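Local coordinates for protein aminopeptidase N (Francisella tularensis subsp. tularensis, PDB 5DLL) that is a zinc-dependent M1-family aminopeptidase that releases N-terminal amino acids, preferably alanine, from peptides and probably takes part in the breakdown of intracellular peptides, at residues W747-Q751 with L766-A771; I784-G788 with F804-T808; F701-M707 with E732-W737; D231-C235 with T285-S291. All coordinates share one frame. Residues are numbered along the deposited sequence.

Contact 1. Residues W747-Q751 with L766-A771; sequences WLLSQ and LVNHPA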
loop_
_atom_site.group_PDB
_atom_site.type_symbol
_atom_site.label_atom_id
_atom_site.label_comp_id
_atom_site.label_asym_id
_atom_site.label_seq_id
_atom_site.Cartn_x
_atom_site.Cartn_y
_atom_site.Cartn_z
ATOM N N TRP A 747 19.170 11.965 5.024
ATOM C CA TRP A 747 20.130 12.588 5.931
ATOM C C TRP A 747 19.421 13.226 7.132
ATOM O O TRP A 747 19.873 13.098 8.275
ATOM C CB TRP A 747 20.954 13.621 5.165
ATOM C CG TRP A 747 22.002 14.318 5.963
ATOM C CD1 TRP A 747 23.155 13.779 6.466
ATOM C CD2 TRP A 747 22.016 15.702 6.320
ATOM N NE1 TRP A 747 23.879 14.743 7.130
ATOM C CE2 TRP A 747 23.203 15.933 7.053
ATOM C CE3 TRP A 747 21.137 16.771 6.100
ATOM C CZ2 TRP A 747 23.531 17.190 7.567
ATOM C CZ3 TRP A 747 21.463 18.016 6.607
ATOM C CH2 TRP A 747 22.652 18.216 7.335
ATOM N N LEU A 748 18.304 13.899 6.864
ATOM C CA LEU A 748 17.486 14.501 7.917
ATOM C C LEU A 748 16.846 13.425 8.789
ATOM O O LEU A 748 16.939 13.471 10.018
ATOM C CB LEU A 748 16.385 15.379 7.311
ATOM C CG LEU A 748 16.829 16.614 6.521
ATOM C CD1 LEU A 748 15.683 17.147 5.675
ATOM C CD2 LEU A 748 17.361 17.696 7.453
ATOM N N LEU A 749 16.201 12.458 8.140
ATOM C CA LEU A 749 15.526 11.365 8.838
ATOM C C LEU A 749 16.479 10.619 9.752
ATOM O O LEU A 749 16.128 10.308 10.880
ATOM C CB LEU A 749 14.899 10.392 7.836
ATOM C CG LEU A 749 14.184 9.150 8.386
ATOM C CD1 LEU A 749 13.166 9.506 9.456
ATOM C CD2 LEU A 749 13.507 8.393 7.251
ATOM N N SER A 750 17.685 10.339 9.260
ATOM C CA SER A 750 18.692 9.615 10.041
ATOM C C SER A 750 19.072 10.376 11.301
ATOM O O SER A 750 19.167 9.789 12.381
ATOM C CB SER A 750 19.948 9.356 9.205
ATOM O OG SER A 750 19.685 8.435 8.165
ATOM N N GLN A 751 19.290 11.681 11.157
ATOM C CA GLN A 751 19.592 12.542 12.300
ATOM C C GLN A 751 18.413 12.599 13.274
ATOM O O GLN A 751 18.597 12.478 14.488
ATOM C CB GLN A 751 19.967 13.946 11.831
ATOM C CG GLN A 751 21.369 14.044 11.258
ATOM C CD GLN A 751 21.600 15.342 10.510
ATOM O OE1 GLN A 751 22.361 16.202 10.955
ATOM N NE2 GLN A 751 20.927 15.496 9.373
ATOM N N LEU A 766 18.455 21.852 12.673
ATOM C CA LEU A 766 18.158 21.453 11.299
ATOM C C LEU A 766 17.035 22.261 10.645
ATOM O O LEU A 766 17.054 22.447 9.430
ATOM C CB LEU A 766 17.841 19.951 11.220
ATOM C CG LEU A 766 19.047 19.007 11.313
ATOM C CD1 LEU A 766 18.588 17.556 11.372
ATOM C CD2 LEU A 766 20.012 19.224 10.153
ATOM N N VAL A 767 16.074 22.753 11.425
ATOM C CA VAL A 767 14.992 23.568 10.848
ATOM C C VAL A 767 15.536 24.873 10.247
ATOM O O VAL A 767 14.988 25.391 9.274
ATOM C CB VAL A 767 13.847 23.873 11.854
ATOM C CG1 VAL A 767 13.332 22.591 12.502
ATOM C CG2 VAL A 767 14.278 24.884 12.906
ATOM N N ASN A 768 16.630 25.378 10.815
ATOM C CA ASN A 768 17.275 26.606 10.340
ATOM C C ASN A 768 18.276 26.345 9.205
ATOM O O ASN A 768 18.763 27.282 8.571
ATOM C CB ASN A 768 17.978 27.308 11.507
ATOM C CG ASN A 768 17.096 27.413 12.746
ATOM O OD1 ASN A 768 15.916 27.756 12.656
ATOM N ND2 ASN A 768 17.666 27.105 13.908
ATOM N N HIS A 769 18.563 25.068 8.959
ATOM C CA HIS A 769 19.513 24.633 7.933
ATOM C C HIS A 769 18.871 24.740 6.543
ATOM O O HIS A 769 17.687 24.436 6.389
ATOM C CB HIS A 769 19.920 23.182 8.225
ATOM C CG HIS A 769 21.302 22.828 7.776
ATOM N ND1 HIS A 769 21.550 22.042 6.671
ATOM C CD2 HIS A 769 22.514 23.142 8.293
ATOM C CE1 HIS A 769 22.853 21.893 6.522
ATOM N NE2 HIS A 769 23.461 22.549 7.494
ATOM N N PRO A 770 19.647 25.163 5.520
ATOM C CA PRO A 770 19.071 25.345 4.179
ATOM C C PRO A 770 18.595 24.036 3.546
ATOM O O PRO A 770 17.765 24.060 2.635
ATOM C CB PRO A 770 20.237 25.930 3.375
ATOM C CG PRO A 770 21.450 25.389 4.047
ATOM C CD PRO A 770 21.107 25.378 5.511
ATOM N N ALA A 771 19.135 22.914 4.024
ATOM C CA ALA A 771 18.650 21.582 3.660
ATOM C C ALA A 771 17.193 21.354 4.070
ATOM O O ALA A 771 16.498 20.550 3.450
ATOM C CB ALA A 771 19.530 20.513 4.284
#

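Contact 2. Residues I784-G788 with F804-T808; sequences IGGFG and FMADT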
loop_
_atom_site.group_PDB
_atom_site.type_symbol
_atom_site.label_atom_id
_atom_site.label_comp_id
_atom_site.label_asym_id
_atom_site.label_seq_id
_atom_site.Cartn_x
_atom_site.Cartn_y
_atom_site.Cartn_z
ATOM N N ILE A 784 10.444 16.191 10.842
ATOM C CA ILE A 784 9.463 16.281 11.925
ATOM C C ILE A 784 8.774 14.934 12.158
ATOM O O ILE A 784 8.693 14.464 13.294
ATOM C CB ILE A 784 8.408 17.380 11.664
ATOM C CG1 ILE A 784 9.079 18.734 11.363
ATOM C CG2 ILE A 784 7.450 17.496 12.848
ATOM C CD1 ILE A 784 10.068 19.213 12.408
ATOM N N GLY A 785 8.286 14.317 11.084
ATOM C CA GLY A 785 7.689 12.979 11.158
ATOM C C GLY A 785 8.697 11.923 11.577
ATOM O O GLY A 785 8.347 10.952 12.246
ATOM N N GLY A 786 9.951 12.117 11.173
ATOM C CA GLY A 786 11.054 11.268 11.608
ATOM C C GLY A 786 11.370 11.402 13.086
ATOM O O GLY A 786 11.754 10.426 13.724
ATOM N N PHE A 787 11.219 12.605 13.635
ATOM C CA PHE A 787 11.423 12.816 15.068
ATOM C C PHE A 787 10.256 12.266 15.881
ATOM O O PHE A 787 10.452 11.751 16.980
ATOM C CB PHE A 787 11.634 14.292 15.400
ATOM C CG PHE A 787 11.879 14.540 16.862
ATOM C CD1 PHE A 787 13.091 14.188 17.441
ATOM C CD2 PHE A 787 10.889 15.089 17.666
ATOM C CE1 PHE A 787 13.320 14.393 18.791
ATOM C CE2 PHE A 787 11.112 15.298 19.016
ATOM C CZ PHE A 787 12.329 14.949 19.580
ATOM N N GLY A 788 9.047 12.374 15.340
ATOM C CA GLY A 788 7.863 11.792 15.971
ATOM C C GLY A 788 7.897 10.272 16.041
ATOM O O GLY A 788 7.237 9.679 16.894
ATOM N N PHE A 804 7.996 20.880 21.353
ATOM C CA PHE A 804 8.550 21.113 20.022
ATOM C C PHE A 804 7.547 20.748 18.924
ATOM O O PHE A 804 7.527 21.383 17.867
ATOM C CB PHE A 804 9.853 20.330 19.826
ATOM C CG PHE A 804 10.332 20.299 18.401
ATOM C CD1 PHE A 804 10.919 21.420 17.829
ATOM C CD2 PHE A 804 10.187 19.152 17.627
ATOM C CE1 PHE A 804 11.357 21.398 16.513
ATOM C CE2 PHE A 804 10.625 19.123 16.312
ATOM C CZ PHE A 804 11.211 20.248 15.754
ATOM N N MET A 805 6.722 19.733 19.175
ATOM C CA MET A 805 5.711 19.316 18.209
ATOM C C MET A 805 4.555 20.320 18.094
ATOM O O MET A 805 4.087 20.592 16.988
ATOM C CB MET A 805 5.183 17.917 18.545
ATOM C CG MET A 805 4.404 17.246 17.414
ATOM S SD MET A 805 5.300 17.055 15.849
ATOM C CE MET A 805 6.474 15.763 16.246
ATOM N N ALA A 806 4.099 20.871 19.220
ATOM C CA ALA A 806 3.048 21.907 19.206
ATOM C C ALA A 806 3.509 23.165 18.466
ATOM O O ALA A 806 2.746 23.754 17.692
ATOM C CB ALA A 806 2.614 22.263 20.623
ATOM N N ASP A 807 4.757 23.565 18.709
ATOM C CA ASP A 807 5.343 24.736 18.068
ATOM C C ASP A 807 5.399 24.560 16.559
ATOM O O ASP A 807 4.931 25.412 15.810
ATOM C CB ASP A 807 6.760 24.993 18.595
ATOM C CG ASP A 807 6.784 25.393 20.063
ATOM O OD1 ASP A 807 5.726 25.751 20.627
ATOM O OD2 ASP A 807 7.881 25.347 20.655
ATOM N N THR A 808 5.966 23.445 16.118
ATOM C CA THR A 808 6.139 23.199 14.691
ATOM C C THR A 808 4.800 23.131 13.959
ATOM O O THR A 808 4.676 23.644 12.850
ATOM C CB THR A 808 6.947 21.913 14.439
ATOM O OG1 THR A 808 6.485 20.891 15.322
ATOM C CG2 THR A 808 8.431 22.154 14.693
#

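Contact 3. Residues F701-M707 with E732-W737; sequences FDNADNM and EFYNRW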
loop_
_atom_site.group_PDB
_atom_site.type_symbol
_atom_site.label_atom_id
_atom_site.label_comp_id
_atom_site.label_asym_id
_atom_site.label_seq_id
_atom_site.Cartn_x
_atom_site.Cartn_y
_atom_site.Cartn_z
ATOM N N PHE A 701 31.210 2.675 5.517
ATOM C CA PHE A 701 30.865 4.039 5.153
ATOM C C PHE A 701 31.752 4.555 4.020
ATOM O O PHE A 701 31.252 5.085 3.032
ATOM C CB PHE A 701 30.996 4.950 6.380
ATOM C CG PHE A 701 30.425 6.323 6.182
ATOM C CD1 PHE A 701 29.059 6.501 6.027
ATOM C CD2 PHE A 701 31.251 7.442 6.170
ATOM C CE1 PHE A 701 28.525 7.764 5.851
ATOM C CE2 PHE A 701 30.722 8.710 5.997
ATOM C CZ PHE A 701 29.359 8.871 5.835
ATOM N N ASP A 702 33.065 4.391 4.163
ATOM C CA ASP A 702 34.018 4.903 3.173
ATOM C C ASP A 702 34.062 4.075 1.889
ATOM O O ASP A 702 34.336 4.614 0.817
ATOM C CB ASP A 702 35.429 4.971 3.766
ATOM C CG ASP A 702 35.506 5.853 4.997
ATOM O OD1 ASP A 702 34.897 6.944 4.999
ATOM O OD2 ASP A 702 36.186 5.452 5.964
ATOM N N ASN A 703 33.799 2.773 1.998
ATOM C CA ASN A 703 34.004 1.844 0.887
ATOM C C ASN A 703 32.749 1.457 0.105
ATOM O O ASN A 703 32.861 0.959 -1.015
ATOM C CB ASN A 703 34.675 0.565 1.399
ATOM C CG ASN A 703 35.990 0.836 2.103
ATOM O OD1 ASN A 703 36.705 1.780 1.770
ATOM N ND2 ASN A 703 36.315 0.005 3.088
ATOM N N ALA A 704 31.567 1.666 0.685
ATOM C CA ALA A 704 30.307 1.239 0.056
ATOM C C ALA A 704 30.185 1.750 -1.378
ATOM O O ALA A 704 30.508 2.905 -1.655
ATOM C CB ALA A 704 29.114 1.705 0.879
ATOM N N ASP A 705 29.721 0.884 -2.280
ATOM C CA ASP A 705 29.528 1.244 -3.690
ATOM C C ASP A 705 28.043 1.409 -4.048
ATOM O O ASP A 705 27.680 1.448 -5.227
ATOM C CB ASP A 705 30.222 0.224 -4.618
ATOM C CG ASP A 705 29.538 -1.144 -4.637
ATOM O OD1 ASP A 705 28.947 -1.546 -3.612
ATOM O OD2 ASP A 705 29.605 -1.826 -5.685
ATOM N N ASN A 706 27.197 1.521 -3.025
ATOM C CA ASN A 706 25.759 1.700 -3.208
ATOM C C ASN A 706 25.153 2.436 -2.015
ATOM O O ASN A 706 25.812 2.596 -0.985
ATOM C CB ASN A 706 25.078 0.342 -3.392
ATOM C CG ASN A 706 25.109 -0.506 -2.131
ATOM O OD1 ASN A 706 24.330 -0.286 -1.204
ATOM N ND2 ASN A 706 26.004 -1.487 -2.096
ATOM N N MET A 707 23.901 2.865 -2.141
ATOM C CA MET A 707 23.250 3.606 -1.057
ATOM C C MET A 707 22.835 2.712 0.112
ATOM O O MET A 707 22.901 3.142 1.262
ATOM C CB MET A 707 22.034 4.391 -1.563
ATOM C CG MET A 707 21.489 5.404 -0.555
ATOM S SD MET A 707 22.691 6.636 0.005
ATOM C CE MET A 707 23.111 7.455 -1.533
ATOM N N GLU A 732 30.362 14.547 6.589
ATOM C CA GLU A 732 30.866 13.730 5.481
ATOM C C GLU A 732 29.728 13.284 4.559
ATOM O O GLU A 732 29.862 13.354 3.339
ATOM C CB GLU A 732 31.651 12.508 5.997
ATOM C CG GLU A 732 33.059 12.822 6.513
ATOM C CD GLU A 732 33.710 11.670 7.285
ATOM O OE1 GLU A 732 34.610 11.939 8.110
ATOM O OE2 GLU A 732 33.337 10.495 7.078
ATOM N N PHE A 733 28.610 12.850 5.139
ATOM C CA PHE A 733 27.437 12.448 4.353
ATOM C C PHE A 733 26.845 13.638 3.592
ATOM O O PHE A 733 26.492 13.512 2.420
ATOM C CB PHE A 733 26.372 11.812 5.255
ATOM C CG PHE A 733 25.294 11.062 4.509
ATOM C CD1 PHE A 733 24.209 11.730 3.956
ATOM C CD2 PHE A 733 25.349 9.680 4.383
ATOM C CE1 PHE A 733 23.213 11.035 3.284
ATOM C CE2 PHE A 733 24.355 8.983 3.711
ATOM C CZ PHE A 733 23.286 9.661 3.162
ATOM N N TYR A 734 26.744 14.790 4.254
ATOM C CA TYR A 734 26.181 15.984 3.623
ATOM C C TYR A 734 27.045 16.452 2.465
ATOM O O TYR A 734 26.526 16.743 1.388
ATOM C CB TYR A 734 26.012 17.126 4.629
ATOM C CG TYR A 734 25.181 18.281 4.097
ATOM C CD1 TYR A 734 23.816 18.127 3.858
ATOM C CD2 TYR A 734 25.757 19.525 3.833
ATOM C CE1 TYR A 734 23.047 19.177 3.372
ATOM C CE2 TYR A 734 24.995 20.583 3.348
ATOM C CZ TYR A 734 23.639 20.406 3.119
ATOM O OH TYR A 734 22.870 21.448 2.636
ATOM N N ASN A 735 28.356 16.520 2.692
ATOM C CA ASN A 735 29.318 16.935 1.659
ATOM C C ASN A 735 29.145 16.170 0.346
ATOM O O ASN A 735 29.221 16.755 -0.735
ATOM C CB ASN A 735 30.764 16.760 2.154
ATOM C CG ASN A 735 31.141 17.747 3.248
ATOM O OD1 ASN A 735 30.624 18.866 3.305
ATOM N ND2 ASN A 735 32.056 17.336 4.122
ATOM N N ARG A 736 28.906 14.865 0.456
ATOM C CA ARG A 736 28.762 13.998 -0.712
ATOM C C ARG A 736 27.430 14.210 -1.422
ATOM O O ARG A 736 27.381 14.247 -2.653
ATOM C CB ARG A 736 28.891 12.527 -0.303
ATOM C CG ARG A 736 30.243 12.154 0.289
ATOM C CD ARG A 736 30.299 10.687 0.707
ATOM N NE ARG A 736 31.242 10.441 1.804
ATOM C CZ ARG A 736 31.703 9.242 2.169
ATOM N NH1 ARG A 736 31.333 8.136 1.528
ATOM N NH2 ARG A 736 32.554 9.147 3.187
ATOM N N TRP A 737 26.359 14.360 -0.645
ATOM C CA TRP A 737 24.994 14.337 -1.186
ATOM C C TRP A 737 24.209 15.637 -0.999
ATOM O O TRP A 737 23.041 15.598 -0.634
ATOM C CB TRP A 737 24.215 13.175 -0.556
ATOM C CG TRP A 737 24.924 11.867 -0.672
ATOM C CD1 TRP A 737 25.533 11.173 0.332
ATOM C CD2 TRP A 737 25.111 11.096 -1.867
ATOM N NE1 TRP A 737 26.078 10.015 -0.161
ATOM C CE2 TRP A 737 25.836 9.944 -1.509
ATOM C CE3 TRP A 737 24.729 11.269 -3.205
ATOM C CZ2 TRP A 737 26.193 8.964 -2.443
ATOM C CZ3 TRP A 737 25.086 10.296 -4.132
ATOM C CH2 TRP A 737 25.811 9.159 -3.745
#

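Contact 4. Residues D231-C235 with T285-S291; sequences DIDKC and TKYIMAS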
loop_
_atom_site.group_PDB
_atom_site.type_symbol
_atom_site.label_atom_id
_atom_site.label_comp_id
_atom_site.label_asym_id
_atom_site.label_seq_id
_atom_site.Cartn_x
_atom_site.Cartn_y
_atom_site.Cartn_z
ATOM N N ASP A 231 14.149 14.054 -15.775
ATOM C CA ASP A 231 13.690 12.894 -14.998
ATOM C C ASP A 231 13.907 11.535 -15.695
ATOM O O ASP A 231 13.981 10.499 -15.027
ATOM C CB ASP A 231 12.195 13.044 -14.664
ATOM C CG ASP A 231 11.899 14.235 -13.754
ATOM O OD1 ASP A 231 12.774 14.612 -12.945
ATOM O OD2 ASP A 231 10.778 14.783 -13.838
ATOM N N ILE A 232 14.007 11.540 -17.024
ATOM C CA ILE A 232 13.948 10.299 -17.814
ATOM C C ILE A 232 15.107 9.320 -17.542
ATOM O O ILE A 232 14.915 8.099 -17.581
ATOM C CB ILE A 232 13.811 10.608 -19.335
ATOM C CG1 ILE A 232 13.305 9.382 -20.112
ATOM C CG2 ILE A 232 15.128 11.106 -19.928
ATOM C CD1 ILE A 232 11.934 8.885 -19.702
ATOM N N ASP A 233 16.295 9.851 -17.246
ATOM C CA ASP A 233 17.481 9.020 -16.993
ATOM C C ASP A 233 17.335 8.098 -15.775
ATOM O O ASP A 233 18.029 7.092 -15.679
ATOM C CB ASP A 233 18.734 9.895 -16.827
ATOM C CG ASP A 233 19.186 10.537 -18.132
ATOM O OD1 ASP A 233 18.510 10.349 -19.169
ATOM O OD2 ASP A 233 20.225 11.234 -18.119
ATOM N N LYS A 234 16.433 8.436 -14.857
ATOM C CA LYS A 234 16.202 7.629 -13.664
ATOM C C LYS A 234 14.949 6.750 -13.797
ATOM O O LYS A 234 14.440 6.242 -12.797
ATOM C CB LYS A 234 16.090 8.536 -12.430
ATOM C CG LYS A 234 17.291 9.445 -12.194
ATOM C CD LYS A 234 17.102 10.833 -12.800
ATOM C CE LYS A 234 18.352 11.695 -12.670
ATOM N NZ LYS A 234 19.431 11.333 -13.638
ATOM N N CYS A 235 14.464 6.561 -15.026
ATOM C CA CYS A 235 13.271 5.741 -15.281
ATOM C C CYS A 235 13.588 4.387 -15.930
ATOM O O CYS A 235 12.682 3.704 -16.409
ATOM C CB CYS A 235 12.279 6.514 -16.162
ATOM S SG CYS A 235 11.465 7.899 -15.334
ATOM N N THR A 285 6.530 11.136 -10.216
ATOM C CA THR A 285 7.917 10.786 -10.566
ATOM C C THR A 285 8.681 10.144 -9.409
ATOM O O THR A 285 9.498 9.257 -9.633
ATOM C CB THR A 285 8.735 11.990 -11.078
ATOM O OG1 THR A 285 8.475 13.144 -10.269
ATOM C CG2 THR A 285 8.393 12.294 -12.524
ATOM N N LYS A 286 8.409 10.575 -8.180
ATOM C CA LYS A 286 9.147 10.066 -7.021
ATOM C C LYS A 286 8.911 8.580 -6.748
ATOM O O LYS A 286 9.732 7.946 -6.087
ATOM C CB LYS A 286 8.847 10.889 -5.758
ATOM C CG LYS A 286 7.441 10.744 -5.198
ATOM C CD LYS A 286 7.357 11.296 -3.782
ATOM C CE LYS A 286 5.920 11.334 -3.287
ATOM N NZ LYS A 286 5.824 11.475 -1.809
ATOM N N TYR A 287 7.806 8.029 -7.250
ATOM C CA TYR A 287 7.475 6.619 -7.015
ATOM C C TYR A 287 8.055 5.647 -8.047
ATOM O O TYR A 287 8.020 4.438 -7.809
ATOM C CB TYR A 287 5.951 6.415 -6.914
ATOM C CG TYR A 287 5.307 7.031 -5.680
ATOM C CD1 TYR A 287 5.836 6.819 -4.403
ATOM C CD2 TYR A 287 4.153 7.807 -5.787
ATOM C CE1 TYR A 287 5.246 7.378 -3.280
ATOM C CE2 TYR A 287 3.557 8.367 -4.668
ATOM C CZ TYR A 287 4.104 8.149 -3.419
ATOM O OH TYR A 287 3.513 8.707 -2.308
ATOM N N ILE A 288 8.580 6.146 -9.171
ATOM C CA ILE A 288 9.180 5.265 -10.200
ATOM C C ILE A 288 10.650 5.552 -10.562
ATOM O O ILE A 288 11.220 4.881 -11.429
ATOM C CB ILE A 288 8.342 5.248 -11.501
ATOM C CG1 ILE A 288 8.336 6.619 -12.177
ATOM C CG2 ILE A 288 6.915 4.796 -11.215
ATOM C CD1 ILE A 288 7.658 6.609 -13.529
ATOM N N MET A 289 11.267 6.529 -9.903
ATOM C CA MET A 289 12.641 6.907 -10.225
ATOM C C MET A 289 13.637 6.164 -9.344
ATOM O O MET A 289 13.408 5.986 -8.147
ATOM C CB MET A 289 12.840 8.418 -10.077
ATOM C CG MET A 289 12.301 9.235 -11.242
ATOM S SD MET A 289 12.912 10.935 -11.251
ATOM C CE MET A 289 12.587 11.440 -9.559
ATOM N N ALA A 290 14.741 5.732 -9.945
ATOM C CA ALA A 290 15.816 5.094 -9.196
ATOM C C ALA A 290 17.118 5.121 -9.983
ATOM O O ALA A 290 17.160 4.692 -11.135
ATOM C CB ALA A 290 15.441 3.662 -8.843
ATOM N N SER A 291 18.168 5.649 -9.357
ATOM C CA SER A 291 19.528 5.566 -9.881
ATOM C C SER A 291 20.286 4.557 -9.037
ATOM O O SER A 291 19.929 4.330 -7.881
ATOM C CB SER A 291 20.220 6.929 -9.806
ATOM O OG SER A 291 19.350 7.964 -10.236
#

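Contact 1. Residues W747-Q751 with L766-A771
This is a buried, apolar packing contact in the C-terminal ARM-repeat-like helical domain, where helix 741-752 meets the C-terminal part of helix 759-767 and the loop that follows. Leu766 lies at its middle: its CD2 is 4.0 Å from Trp747 CH2 and 4.1 Å from Leu748 CD2, so one methyl group touches both neighbours on the first helix. Further on, the chain turns through Asn768 and brings His769 and Ala771 back onto the indole. The imidazole of His769 meets the six-membered ring of Trp747 obliquely, with centroids 5.5 Å apart and planes at 47°, while Trp747 CZ3 sits 3.9 Å from Ala771 CB. The polar edge of the indole is satisfied from the preceding helix, NE1 donating to the carbonyl of Ile730. Gln751, one turn further along, folds its amide back on its own helix: NE2 donates to Trp747 O at 2.8 Å, and the same NE2 lies 3.7 Å from Leu766 CD1.

Contact 2. Residues I784-G788 with F804-T808
Ile784 extends from helix 777-788 among Phe804, Met805 and Thr808 of helix 800-815. With chi1 and chi2 both in the m well, its CD1 reaches Phe804 CZ at 3.7 Å and Thr808 CG2 at 4.1 Å, whereas its CG2 lies 3.7 Å from Met805 SD. Met805 leaves its backbone sideways; a t, p, p conformation then curls the thioether toward the first helix, setting CE 4.2 Å from Gly788 CA. The segments run nearly antiparallel, their axes 157° apart in direction and 11.5 Å apart at closest approach, as neighbouring helices pack in the ARM-repeat-like domain of this M1 peptidase. Such a separation leaves room for large side chains. Phe787 and Phe804 both adopt the t rotamer and meet in an offset edge-to-face pair, the edge of Phe804 directed at the face of Phe787, with centroids 5.8 Å apart and planes at 88°. Leu760 of helix 759-767 touches both phenyl rings. Thr808 is in the p rotamer, which places OG1 2.8 Å from Phe804 O and 2.9 Å from Met805 O, against its own helix.

Contact 3. Residues F701-M707 with E732-W737
Arg736, near the end of helix 723-736, supplies the polar chemistry that joins it to the C-terminal turn of helix 691-703 in the ARM-repeat-like domain. Its NH1 donates a weak hydrogen bond to Phe701 O (3.4 Å), a carbonyl in the last turn of that helix, and NH2 forms a long salt bridge with Asp702 OD1 at 3.7 Å. The other carboxylate oxygen, Asp702 OD2, accepts a weak bond from Gln698. The guanidinium also lies over the Phe701 ring in an off-centre cation-pi contact, with Arg736 CZ 4.5 Å from the ring centroid. Glu732 OE2 approaches the edge of the same ring, 3.3 Å from Phe701 CE2. Deeper in, Met707 CE makes a CH-pi contact over the face of Trp737, 3.8 Å from the centroid of its six-membered ring. Asn706 caps helix 707-717, its OD1 accepting from the backbone N of Asp709. Since the polar links to Arg736 are weak or long, the contact probably owes much of its hold to aromatic and apolar packing.

Contact 4. Residues D231-C235 with T285-S291
Two loops meet here at the mixed sheet of the thermolysin-like catalytic domain: residues 231-235 lead into helix 236-253, and residues 285-291 follow strand 280-284 on the way to helix 297-312, which carries zinc ligand His309. Thr285 begins the second segment, its CG2 3.7 Å from Asp231 OD2, while its backbone still bonds to Val267 of the adjacent strand. The chain then makes a helix-like turn, with Ile288 N donating to Thr285 O at 3.3 Å. Ile288 turns its CD1 to Cys235 SG, 4.4 Å away; its side chain is about 10 Å from that of His309 and about 13 Å from the zinc. Met289 lies closest along the backbone, its CA 5.0 Å from that of Lys234. Its CA makes a C-H...O contact with Lys234 O at 3.2 Å, and its SD approaches Asp231 O at 3.9 Å. Next, Ala290 N donates to the same Lys234 O at 2.9 Å, with a near-linear angle of 162°. Ser291 ends the run with OG 3.2 Å from Lys234 CG. One carbonyl thus receives both a strong N-H and a C-H donor, so the loops are tied through main chain, with Cys235 SG packing against Ile288 and Met289 beside it.

Contacts 3, 1 and 2 follow one another along the C-terminal helical domain, whereas contact 4 joins loops near the zinc-binding helix and touches none of them. Helix 723-736 links contact 3 to contact 1: Phe733 CD1 lies 3.4 Å from Trp747 CD1, and Tyr734 reaches Trp747, His769 and Ala771. Contact 1 in turn meets contact 2 where Leu749 CD1 packs 3.5 Å from Gly786 CA. Contacts 1 and 2 are buried and hold by apolar and aromatic packing. The partly buried contacts 3 and 4 add polar links, one weak hydrogen bond and one long salt bridge, both made by Arg736, in the former and a short main-chain bond in the latter.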